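Local coordinates for protein dihydropteroate synthase (Anaplasma phagocytophilum, PDB 6UCZ) that probably catalyses the condensation of a pterin pyrophosphate with p-aminobenzoate to dihydropteroate in folate synthesis, and holds a pterin monophosphate in its active site, at residues V28-V33 with D271-H276; I70-E75 with S91-V96; I203-L208 with P233-H238. All blocks are in the same frame, centred on the assembly; numbering follows the deposited sequence.

Contact 1 (V28-V33 with D271-H276); sequences VTTKIV and DFLRVH. With PMM (pterin-6-yl-methyl-monophosphate), chain C.
Val33 keeps CG2 anti to its carbonyl carbon, and Phe272 turns its ring the same way (chi1 -61°), which lets the methyl meet the ring at its edge, with Val33 CG2 3.8 Å from Phe272 CD2. The aliphatic part of Lys31 runs beside the ring in the same direction, its CD 3.7 Å from Phe272 CE2, before the amine leads off; a long flexible chain suits this partly exposed position. Ile32 and Leu273 serve the other face of the sheet. Thr30 CG2 lies 3.7 Å from Leu273 CG, and the branched Ile32 and Val275 cross with their CG2 methyls in touch; helix 278-290 packs on Ile32 and Val275, helix 255-267 on Leu273. Thr30 OG1 bonds to the carbonyl of Val270, so its polar atom is satisfied within this apolar setting.

Four backbone hydrogen bonds tie the parallel strands: Lys31 N to Asp271 O (2.9 Å), Leu273 N to Lys31 O, Val33 N to Leu273 O (2.8 Å) and Val275 N to Val33 O. Arg274 shares the face of Val33 and Phe272. With CG anti to the backbone N (chi1 -174°) and the chain extended to NE, its guanidinium lies nearly parallel to the pterin, PMM N8 being 3.3 Å above its plane. NH1 donates to the phosphate oxygen, Arg274 NH1 to PMM O3P 3.3 Å, and NH2 adds a weaker bond to the same atom. Salt bridges to Asp71 and Asp114 probably fix the plane of the group. His276 brings its ring edge to the phosphate, His276 NE2 3.3 Å from PMM O1P. First and last strands paired in parallel, with ligand-binding side chains near the C-terminal end of the last, are characteristic of the (beta/alpha)8 TIM barrel of pterin-binding enzymes.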
loop_
_atom_site.group_PDB
_atom_site.type_symbol
_atom_site.label_atom_id
_atom_site.label_comp_id
_atom_site.label_asym_id
_atom_site.label_seq_id
_atom_site.Cartn_x
_atom_site.Cartn_y
_atom_site.Cartn_z
ATOM N N VAL A 28 -1.402 -12.901 15.591
ATOM C CA VAL A 28 -1.661 -11.934 14.530
ATOM C C VAL A 28 -0.338 -11.521 13.870
ATOM O O VAL A 28 0.441 -10.742 14.426
ATOM C CB VAL A 28 -2.431 -10.704 15.089
ATOM C CG1 VAL A 28 -2.502 -9.582 14.069
ATOM C CG2 VAL A 28 -3.825 -11.110 15.563
ATOM N N THR A 29 -0.105 -12.048 12.671
ATOM C CA THR A 29 1.127 -11.850 11.914
ATOM C C THR A 29 1.144 -10.555 11.098
ATOM O O THR A 29 1.923 -10.460 10.143
ATOM C CB THR A 29 1.380 -13.053 11.005
ATOM O OG1 THR A 29 0.126 -13.605 10.587
ATOM C CG2 THR A 29 2.184 -14.115 11.755
ATOM N N THR A 30 0.304 -9.578 11.432
ATOM C CA THR A 30 0.161 -8.371 10.620
ATOM C C THR A 30 1.456 -7.572 10.599
ATOM O O THR A 30 2.060 -7.319 11.646
ATOM C CB THR A 30 -0.978 -7.515 11.179
ATOM O OG1 THR A 30 -2.189 -8.270 11.149
ATOM C CG2 THR A 30 -1.140 -6.232 10.415
ATOM N N LYS A 31 1.907 -7.204 9.396
ATOM C CA LYS A 31 3.126 -6.428 9.240
ATOM C C LYS A 31 2.820 -4.940 9.094
ATOM O O LYS A 31 1.830 -4.560 8.469
ATOM C CB LYS A 31 3.926 -6.922 8.029
ATOM C CG LYS A 31 4.581 -8.288 8.267
ATOM C CD LYS A 31 5.437 -8.691 7.072
ATOM C CE LYS A 31 6.125 -10.044 7.274
ATOM N NZ LYS A 31 7.094 -10.066 8.407
ATOM N N ILE A 32 3.682 -4.107 9.679
ATOM C CA ILE A 32 3.561 -2.657 9.613
ATOM C C ILE A 32 4.350 -2.155 8.412
ATOM O O ILE A 32 5.574 -2.327 8.347
ATOM C CB ILE A 32 4.071 -1.992 10.898
ATOM C CG1 ILE A 32 3.316 -2.516 12.124
ATOM C CG2 ILE A 32 3.928 -0.478 10.779
ATOM C CD1 ILE A 32 3.883 -2.020 13.433
ATOM N N VAL A 33 3.656 -1.512 7.478
ATOM C CA VAL A 33 4.277 -0.907 6.305
ATOM C C VAL A 33 4.287 0.598 6.550
ATOM O O VAL A 33 3.257 1.274 6.417
ATOM C CB VAL A 33 3.527 -1.275 5.024
ATOM C CG1 VAL A 33 4.188 -0.644 3.799
ATOM C CG2 VAL A 33 3.433 -2.792 4.890
ATOM N N ASP A 271 -2.820 -8.810 6.334
ATOM C CA ASP A 271 -1.408 -9.175 6.379
ATOM C C ASP A 271 -0.492 -7.961 6.406
ATOM O O ASP A 271 0.600 -8.029 6.983
ATOM C CB ASP A 271 -1.073 -10.083 5.198
ATOM C CG ASP A 271 -2.005 -11.282 5.111
ATOM O OD1 ASP A 271 -3.194 -11.079 4.777
ATOM O OD2 ASP A 271 -1.554 -12.421 5.370
ATOM N N PHE A 272 -0.917 -6.845 5.819
ATOM C CA PHE A 272 -0.097 -5.640 5.775
ATOM C C PHE A 272 -0.973 -4.431 6.051
ATOM O O PHE A 272 -2.041 -4.293 5.446
ATOM C CB PHE A 272 0.581 -5.469 4.401
ATOM C CG PHE A 272 1.515 -6.591 4.028
ATOM C CD1 PHE A 272 1.048 -7.717 3.371
ATOM C CD2 PHE A 272 2.858 -6.509 4.325
ATOM C CE1 PHE A 272 1.912 -8.740 3.025
ATOM C CE2 PHE A 272 3.728 -7.527 3.984
ATOM C CZ PHE A 272 3.255 -8.647 3.337
ATOM N N LEU A 273 -0.492 -3.522 6.901
ATOM C CA LEU A 273 -1.149 -2.235 7.122
ATOM C C LEU A 273 -0.196 -1.128 6.700
ATOM O O LEU A 273 0.918 -1.040 7.218
ATOM C CB LEU A 273 -1.552 -2.052 8.588
ATOM C CG LEU A 273 -2.571 -3.032 9.146
ATOM C CD1 LEU A 273 -2.873 -2.695 10.611
ATOM C CD2 LEU A 273 -3.850 -2.971 8.290
ATOM N N ARG A 274 -0.634 -0.289 5.761
ATOM C CA ARG A 274 0.177 0.801 5.232
ATOM C C ARG A 274 -0.210 2.073 5.977
ATOM O O ARG A 274 -1.332 2.578 5.813
ATOM C CB ARG A 274 -0.042 0.916 3.720
ATOM C CG ARG A 274 0.846 1.912 3.016
ATOM C CD ARG A 274 0.530 1.998 1.491
ATOM N NE ARG A 274 1.384 3.009 0.875
ATOM C CZ ARG A 274 1.106 4.311 0.846
ATOM N NH1 ARG A 274 -0.026 4.767 1.376
ATOM N NH2 ARG A 274 1.958 5.158 0.289
ATOM N N VAL A 275 0.696 2.572 6.818
ATOM C CA VAL A 275 0.340 3.547 7.842
ATOM C C VAL A 275 1.402 4.630 7.927
ATOM O O VAL A 275 2.574 4.413 7.594
ATOM C CB VAL A 275 0.165 2.878 9.232
ATOM C CG1 VAL A 275 -1.016 1.927 9.218
ATOM C CG2 VAL A 275 1.475 2.161 9.653
ATOM N N HIS A 276 0.979 5.806 8.399
ATOM C CA HIS A 276 1.922 6.885 8.688
ATOM C C HIS A 276 2.551 6.722 10.072
ATOM O O HIS A 276 3.770 6.853 10.226
ATOM C CB HIS A 276 1.219 8.243 8.573
ATOM C CG HIS A 276 0.648 8.510 7.209
ATOM N ND1 HIS A 276 -0.599 8.066 6.821
ATOM C CD2 HIS A 276 1.167 9.154 6.137
ATOM C CE1 HIS A 276 -0.830 8.439 5.574
ATOM N NE2 HIS A 276 0.230 9.095 5.133
HETATM N N5 PMM C . -2.632 4.712 -0.790
HETATM C C6 PMM C . -1.834 5.678 -1.256
HETATM C C7 PMM C . -0.655 5.374 -1.912
HETATM N N8 PMM C . -0.224 4.130 -2.147
HETATM N N1 PMM C . -0.571 1.889 -1.902
HETATM C C2 PMM C . -1.325 0.883 -1.474
HETATM N N2 PMM C . -0.940 -0.378 -1.698
HETATM N N3 PMM C . -2.511 1.064 -0.814
HETATM C C4 PMM C . -3.075 2.285 -0.524
HETATM O O4 PMM C . -4.160 2.367 0.050
HETATM C C4A PMM C . -2.268 3.435 -0.985
HETATM C C8A PMM C . -1.029 3.170 -1.675
HETATM C C9 PMM C . -2.331 7.090 -1.073
HETATM O O10 PMM C . -2.248 7.445 0.323
HETATM P PA PMM C . -1.158 8.500 0.887
HETATM O O1P PMM C . -1.580 8.735 2.347
HETATM O O2P PMM C . -1.366 9.814 0.147
HETATM O O3P PMM C . 0.220 7.946 0.741
HETATM O O HOH W 1 2.637 -10.510 6.883
#

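Contact 2 (I70-E75 with S91-V96); sequences IDVGAE and SRLKEV
Leu93 and Ala74 make the centre of the apolar contact, with the CD2 methyl of Leu93 doing most of the touching. Leu93 CG sits anti to its carbonyl carbon (chi1 -64°), which carries CD2 in between Val72 of the strand and Ala74 just beyond its end: Leu93 CD2 is 3.7 Å from Ala74 CB and 3.8 Å from Val72 CG1. Val72 and Leu93 point oppositely and pass alongside, touching through their methyls. The small alanine lets the helix come close, while the longer leucine spans the gap to the strand.

The polar part is a single weak bond. Arg92 reaches along its extended chain to place NH2 2.7 Å from Ala74 O, but the N-H points well off the oxygen (123°). The carbonyl lies at the edge of the guanidinium, near its plane. On the way, Arg92 CD runs 4.1 Å from Ala74 CB, so the aliphatic stem adds to the packing; the residue is partly exposed, which suits its charge.

Helix 86-93 thus leans on the C-terminal end of strand 69-73. Leu93 also touches Ile113 of the neighbouring strand 110-115 and the Val38 loop, and Val96 touches Ala52 and Ala55 of helix 52-64.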
loop_
_atom_site.group_PDB
_atom_site.type_symbol
_atom_site.label_atom_id
_atom_site.label_comp_id
_atom_site.label_asym_id
_atom_site.label_seq_id
_atom_site.Cartn_x
_atom_site.Cartn_y
_atom_site.Cartn_z
ATOM N N ILE A 70 9.405 -0.481 4.905
ATOM C CA ILE A 70 9.357 0.942 4.574
ATOM C C ILE A 70 8.882 1.063 3.131
ATOM O O ILE A 70 9.551 0.576 2.209
ATOM C CB ILE A 70 10.721 1.628 4.747
ATOM C CG1 ILE A 70 11.336 1.317 6.113
ATOM C CG2 ILE A 70 10.574 3.132 4.540
ATOM C CD1 ILE A 70 10.572 1.903 7.275
ATOM N N ASP A 71 7.743 1.720 2.936
ATOM C CA ASP A 71 7.156 1.920 1.614
ATOM C C ASP A 71 7.562 3.299 1.101
ATOM O O ASP A 71 7.080 4.319 1.601
ATOM C CB ASP A 71 5.636 1.776 1.678
ATOM C CG ASP A 71 4.974 1.864 0.315
ATOM O OD1 ASP A 71 5.412 1.140 -0.602
ATOM O OD2 ASP A 71 3.989 2.633 0.168
ATOM N N VAL A 72 8.435 3.326 0.094
ATOM C CA VAL A 72 9.005 4.566 -0.422
ATOM C C VAL A 72 8.254 4.968 -1.687
ATOM O O VAL A 72 8.195 4.207 -2.662
ATOM C CB VAL A 72 10.503 4.416 -0.712
ATOM C CG1 VAL A 72 11.109 5.783 -1.049
ATOM C CG2 VAL A 72 11.231 3.734 0.462
ATOM N N GLY A 73 7.725 6.185 -1.695
ATOM C CA GLY A 73 6.984 6.667 -2.841
ATOM C C GLY A 73 7.326 8.093 -3.210
ATOM O O GLY A 73 7.601 8.924 -2.338
ATOM N N ALA A 74 7.324 8.385 -4.505
ATOM C CA ALA A 74 7.707 9.697 -4.994
ATOM C C ALA A 74 6.637 10.380 -5.825
ATOM O O ALA A 74 6.862 11.513 -6.272
ATOM C CB ALA A 74 8.987 9.595 -5.838
ATOM N N GLU A 75 5.485 9.746 -6.047
ATOM C CA GLU A 75 4.413 10.359 -6.829
ATOM C C GLU A 75 3.204 10.531 -5.924
ATOM O O GLU A 75 2.543 9.548 -5.575
ATOM C CB GLU A 75 4.056 9.521 -8.064
ATOM C CG GLU A 75 3.176 10.283 -9.066
ATOM C CD GLU A 75 2.963 9.546 -10.382
ATOM O OE1 GLU A 75 3.258 8.335 -10.457
ATOM O OE2 GLU A 75 2.477 10.186 -11.345
ATOM N N SER A 91 14.338 10.266 -10.470
ATOM C CA SER A 91 15.355 11.189 -9.970
ATOM C C SER A 91 15.123 11.559 -8.503
ATOM O O SER A 91 16.084 11.863 -7.787
ATOM C CB SER A 91 15.430 12.441 -10.852
ATOM O OG SER A 91 14.332 13.302 -10.639
ATOM N N ARG A 92 13.873 11.529 -8.028
ATOM C CA ARG A 92 13.648 11.775 -6.605
ATOM C C ARG A 92 14.056 10.578 -5.763
ATOM O O ARG A 92 14.521 10.747 -4.631
ATOM C CB ARG A 92 12.181 12.103 -6.311
ATOM C CG ARG A 92 11.630 13.380 -6.917
ATOM C CD ARG A 92 10.114 13.413 -6.718
ATOM N NE ARG A 92 9.500 14.649 -7.195
ATOM C CZ ARG A 92 8.232 14.992 -6.974
ATOM N NH1 ARG A 92 7.766 16.143 -7.443
ATOM N NH2 ARG A 92 7.429 14.187 -6.287
ATOM N N LEU A 93 13.927 9.370 -6.308
ATOM C CA LEU A 93 14.145 8.159 -5.535
ATOM C C LEU A 93 15.611 7.737 -5.493
ATOM O O LEU A 93 16.055 7.189 -4.477
ATOM C CB LEU A 93 13.300 7.017 -6.113
ATOM C CG LEU A 93 11.774 7.182 -6.047
ATOM C CD1 LEU A 93 11.058 6.232 -7.011
ATOM C CD2 LEU A 93 11.269 6.996 -4.628
ATOM N N LYS A 94 16.374 7.978 -6.570
ATOM C CA LYS A 94 17.698 7.372 -6.691
ATOM C C LYS A 94 18.685 7.947 -5.678
ATOM O O LYS A 94 19.696 7.303 -5.382
ATOM C CB LYS A 94 18.252 7.523 -8.118
ATOM C CG LYS A 94 18.671 8.933 -8.515
ATOM C CD LYS A 94 19.341 8.943 -9.886
ATOM C CE LYS A 94 19.629 10.358 -10.354
ATOM N NZ LYS A 94 20.393 10.374 -11.630
ATOM N N GLU A 95 18.420 9.142 -5.147
ATOM C CA GLU A 95 19.319 9.733 -4.163
ATOM C C GLU A 95 19.094 9.161 -2.765
ATOM O O GLU A 95 20.015 9.156 -1.944
ATOM C CB GLU A 95 19.118 11.249 -4.120
ATOM C CG GLU A 95 19.369 11.973 -5.432
ATOM C CD GLU A 95 20.821 11.945 -5.858
ATOM O OE1 GLU A 95 21.707 11.814 -4.982
ATOM O OE2 GLU A 95 21.075 12.061 -7.075
ATOM N N VAL A 96 17.890 8.672 -2.478
ATOM C CA VAL A 96 17.552 8.227 -1.138
ATOM C C VAL A 96 17.449 6.711 -1.033
ATOM O O VAL A 96 17.737 6.156 0.034
ATOM C CB VAL A 96 16.239 8.889 -0.671
ATOM C CG1 VAL A 96 16.310 10.377 -0.862
ATOM C CG2 VAL A 96 15.051 8.325 -1.440
#

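Contact 3 (I203-L208 with P233-H238); sequences ILDPGL and PVCVGH. With PMM (pterin-6-yl-methyl-monophosphate), chain C.
This contact lines the pyrimidine edge of the pterin pocket, where Asp205 and Gly237 meet the ring system of PMM. Asp205 CG stands anti to the backbone N (chi1 -177°), which sends the carboxylate toward the ligand. One oxygen grips both donors of the pyrimidine edge: Asp205 OD2 accepts from PMM N3 at 2.7 Å and from PMM N2 at 2.9 Å. The other is held by the protein, Gly207 N donating to Asp205 OD1 at 2.8 Å in an Asx turn; glycine is at home there because its phi is positive. A water beside Asp205 OD1 and PMM O4 accepts from Leu208 N and Gly237 N, joining both segments to the ligand. A CB on Gly237 would run into PMM O4, so glycine suits the place.

Behind the pocket the two backbones run in roughly the same direction. Leu204 N donates to Pro233 O (2.9 Å), with the donor in the carbonyl plane, and Cys235 N donates to Leu204 O (2.8 Å). A single bridge, Leu204 with Val234, joins strand 202-205 to the residue just before strand 235-236, the other outermost strand of the sheet, and here the TIM barrel closes. The hydrophobic residues fill in around it: Ile203 CG2 rests near Cys235 CB, and the side chains of Ile203 and Pro233 cross at about a right angle, CG1 nearest CB. Further along, Leu208 CD1 meets Val236 CG1 at 3.7 Å and lies beside His238 CB. His238 NE2 is hydrogen-bonded to Ser262 OG, whereas Lys241 reaches back to the carbonyls of Leu208 and Gly237 and to PMM.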
loop_
_atom_site.group_PDB
_atom_site.type_symbol
_atom_site.label_atom_id
_atom_site.label_comp_id
_atom_site.label_asym_id
_atom_site.label_seq_id
_atom_site.Cartn_x
_atom_site.Cartn_y
_atom_site.Cartn_z
ATOM N N ILE A 203 0.083 -9.944 -3.433
ATOM C CA ILE A 203 -0.658 -9.361 -2.318
ATOM C C ILE A 203 -1.746 -8.448 -2.873
ATOM O O ILE A 203 -1.497 -7.673 -3.803
ATOM C CB ILE A 203 0.294 -8.579 -1.386
ATOM C CG1 ILE A 203 1.427 -9.489 -0.888
ATOM C CG2 ILE A 203 -0.455 -7.975 -0.225
ATOM C CD1 ILE A 203 2.692 -8.727 -0.474
ATOM N N LEU A 204 -2.949 -8.517 -2.292
ATOM C CA LEU A 204 -4.112 -7.792 -2.807
ATOM C C LEU A 204 -4.492 -6.635 -1.891
ATOM O O LEU A 204 -4.546 -6.794 -0.671
ATOM C CB LEU A 204 -5.319 -8.724 -2.955
ATOM C CG LEU A 204 -5.105 -9.981 -3.801
ATOM C CD1 LEU A 204 -6.382 -10.804 -3.915
ATOM C CD2 LEU A 204 -4.562 -9.613 -5.184
ATOM N N ASP A 205 -4.795 -5.484 -2.489
ATOM C CA ASP A 205 -5.147 -4.271 -1.744
ATOM C C ASP A 205 -6.380 -3.653 -2.390
ATOM O O ASP A 205 -6.366 -3.384 -3.613
ATOM C CB ASP A 205 -3.955 -3.303 -1.736
ATOM C CG ASP A 205 -4.192 -2.045 -0.915
ATOM O OD1 ASP A 205 -5.343 -1.538 -0.824
ATOM O OD2 ASP A 205 -3.188 -1.528 -0.372
ATOM N N PRO A 206 -7.467 -3.414 -1.638
ATOM C CA PRO A 206 -8.692 -2.858 -2.246
ATOM C C PRO A 206 -8.619 -1.380 -2.594
ATOM O O PRO A 206 -9.588 -0.859 -3.167
ATOM C CB PRO A 206 -9.752 -3.100 -1.166
ATOM C CG PRO A 206 -8.961 -3.028 0.118
ATOM C CD PRO A 206 -7.651 -3.698 -0.199
ATOM N N GLY A 207 -7.551 -0.676 -2.230
ATOM C CA GLY A 207 -7.450 0.734 -2.568
ATOM C C GLY A 207 -8.525 1.604 -1.937
ATOM O O GLY A 207 -9.299 2.269 -2.639
ATOM N N LEU A 208 -8.571 1.621 -0.608
ATOM C CA LEU A 208 -9.524 2.470 0.098
ATOM C C LEU A 208 -9.359 3.917 -0.334
ATOM O O LEU A 208 -8.241 4.406 -0.515
ATOM C CB LEU A 208 -9.335 2.347 1.627
ATOM C CG LEU A 208 -9.460 0.955 2.260
ATOM C CD1 LEU A 208 -9.527 1.025 3.823
ATOM C CD2 LEU A 208 -10.715 0.286 1.726
ATOM N N PRO A 233 -2.555 -12.993 0.648
ATOM C CA PRO A 233 -2.341 -11.941 1.647
ATOM C C PRO A 233 -2.942 -10.626 1.178
ATOM O O PRO A 233 -3.000 -10.331 -0.023
ATOM C CB PRO A 233 -0.817 -11.850 1.759
ATOM C CG PRO A 233 -0.303 -13.141 1.167
ATOM C CD PRO A 233 -1.290 -13.530 0.119
ATOM N N VAL A 234 -3.395 -9.836 2.149
ATOM C CA VAL A 234 -4.095 -8.584 1.902
ATOM C C VAL A 234 -3.320 -7.435 2.530
ATOM O O VAL A 234 -2.788 -7.563 3.637
ATOM C CB VAL A 234 -5.536 -8.659 2.451
ATOM C CG1 VAL A 234 -6.180 -7.286 2.484
ATOM C CG2 VAL A 234 -6.357 -9.626 1.601
ATOM N N CYS A 235 -3.239 -6.325 1.805
ATOM C CA CYS A 235 -2.722 -5.063 2.312
ATOM C C CYS A 235 -3.855 -4.042 2.365
ATOM O O CYS A 235 -4.651 -3.936 1.424
ATOM C CB CYS A 235 -1.591 -4.536 1.422
ATOM S SG CYS A 235 -0.934 -2.920 1.886
ATOM N N VAL A 236 -3.931 -3.278 3.452
ATOM C CA VAL A 236 -4.929 -2.220 3.554
ATOM C C VAL A 236 -4.234 -0.900 3.860
ATOM O O VAL A 236 -3.433 -0.815 4.799
ATOM C CB VAL A 236 -5.993 -2.533 4.623
ATOM C CG1 VAL A 236 -6.904 -1.320 4.834
ATOM C CG2 VAL A 236 -6.787 -3.757 4.208
ATOM N N GLY A 237 -4.565 0.136 3.083
ATOM C CA GLY A 237 -4.043 1.473 3.311
ATOM C C GLY A 237 -5.127 2.454 3.711
ATOM O O GLY A 237 -5.678 3.188 2.878
ATOM N N HIS A 238 -5.462 2.452 5.002
ATOM C CA HIS A 238 -6.517 3.295 5.550
ATOM C C HIS A 238 -5.987 4.572 6.186
ATOM O O HIS A 238 -6.783 5.454 6.516
ATOM C CB HIS A 238 -7.312 2.508 6.604
ATOM C CG HIS A 238 -6.469 2.028 7.753
ATOM N ND1 HIS A 238 -5.368 1.212 7.579
ATOM C CD2 HIS A 238 -6.565 2.249 9.086
ATOM C CE1 HIS A 238 -4.818 0.958 8.754
ATOM N NE2 HIS A 238 -5.530 1.570 9.687
HETATM N N5 PMM C . -2.632 4.712 -0.790
HETATM C C6 PMM C . -1.834 5.678 -1.256
HETATM C C7 PMM C . -0.655 5.374 -1.912
HETATM N N8 PMM C . -0.224 4.130 -2.147
HETATM N N1 PMM C . -0.571 1.889 -1.902
HETATM C C2 PMM C . -1.325 0.883 -1.474
HETATM N N2 PMM C . -0.940 -0.378 -1.698
HETATM N N3 PMM C . -2.511 1.064 -0.814
HETATM C C4 PMM C . -3.075 2.285 -0.524
HETATM O O4 PMM C . -4.160 2.367 0.050
HETATM C C4A PMM C . -2.268 3.435 -0.985
HETATM C C8A PMM C . -1.029 3.170 -1.675
HETATM C C9 PMM C . -2.331 7.090 -1.073
HETATM O O10 PMM C . -2.248 7.445 0.323
HETATM P PA PMM C . -1.158 8.500 0.887
HETATM O O1P PMM C . -1.580 8.735 2.347
HETATM O O2P PMM C . -1.366 9.814 0.147
HETATM O O3P PMM C . 0.220 7.946 0.741
HETATM O O HOH W 2 -6.095 0.556 0.664
#

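Each contact reaches the one eight-stranded parallel sheet, rolled into a barrel; contact 2 sets a helix against it. Contact 1 pairs strand 31-37 with strand 272-275, so its segments embrace nearly the whole chain; contacts 2 and 3 both fall between them in sequence, contact 2 first. Contacts 1 and 3 have centres about 10 Å apart, are linked through the neighbouring strands 272-275 and 235-236, and both touch PMM, contact 1 at the pterin face and phosphate, contact 3 at the pyrimidine edge. Contact 2 lies about 20 Å from each of their centres, yet Asp71 of its strand 69-73 forms a salt bridge with Arg274 of contact 1. Ligand-binding groups far apart in sequence thereby meet at one mouth of the barrel.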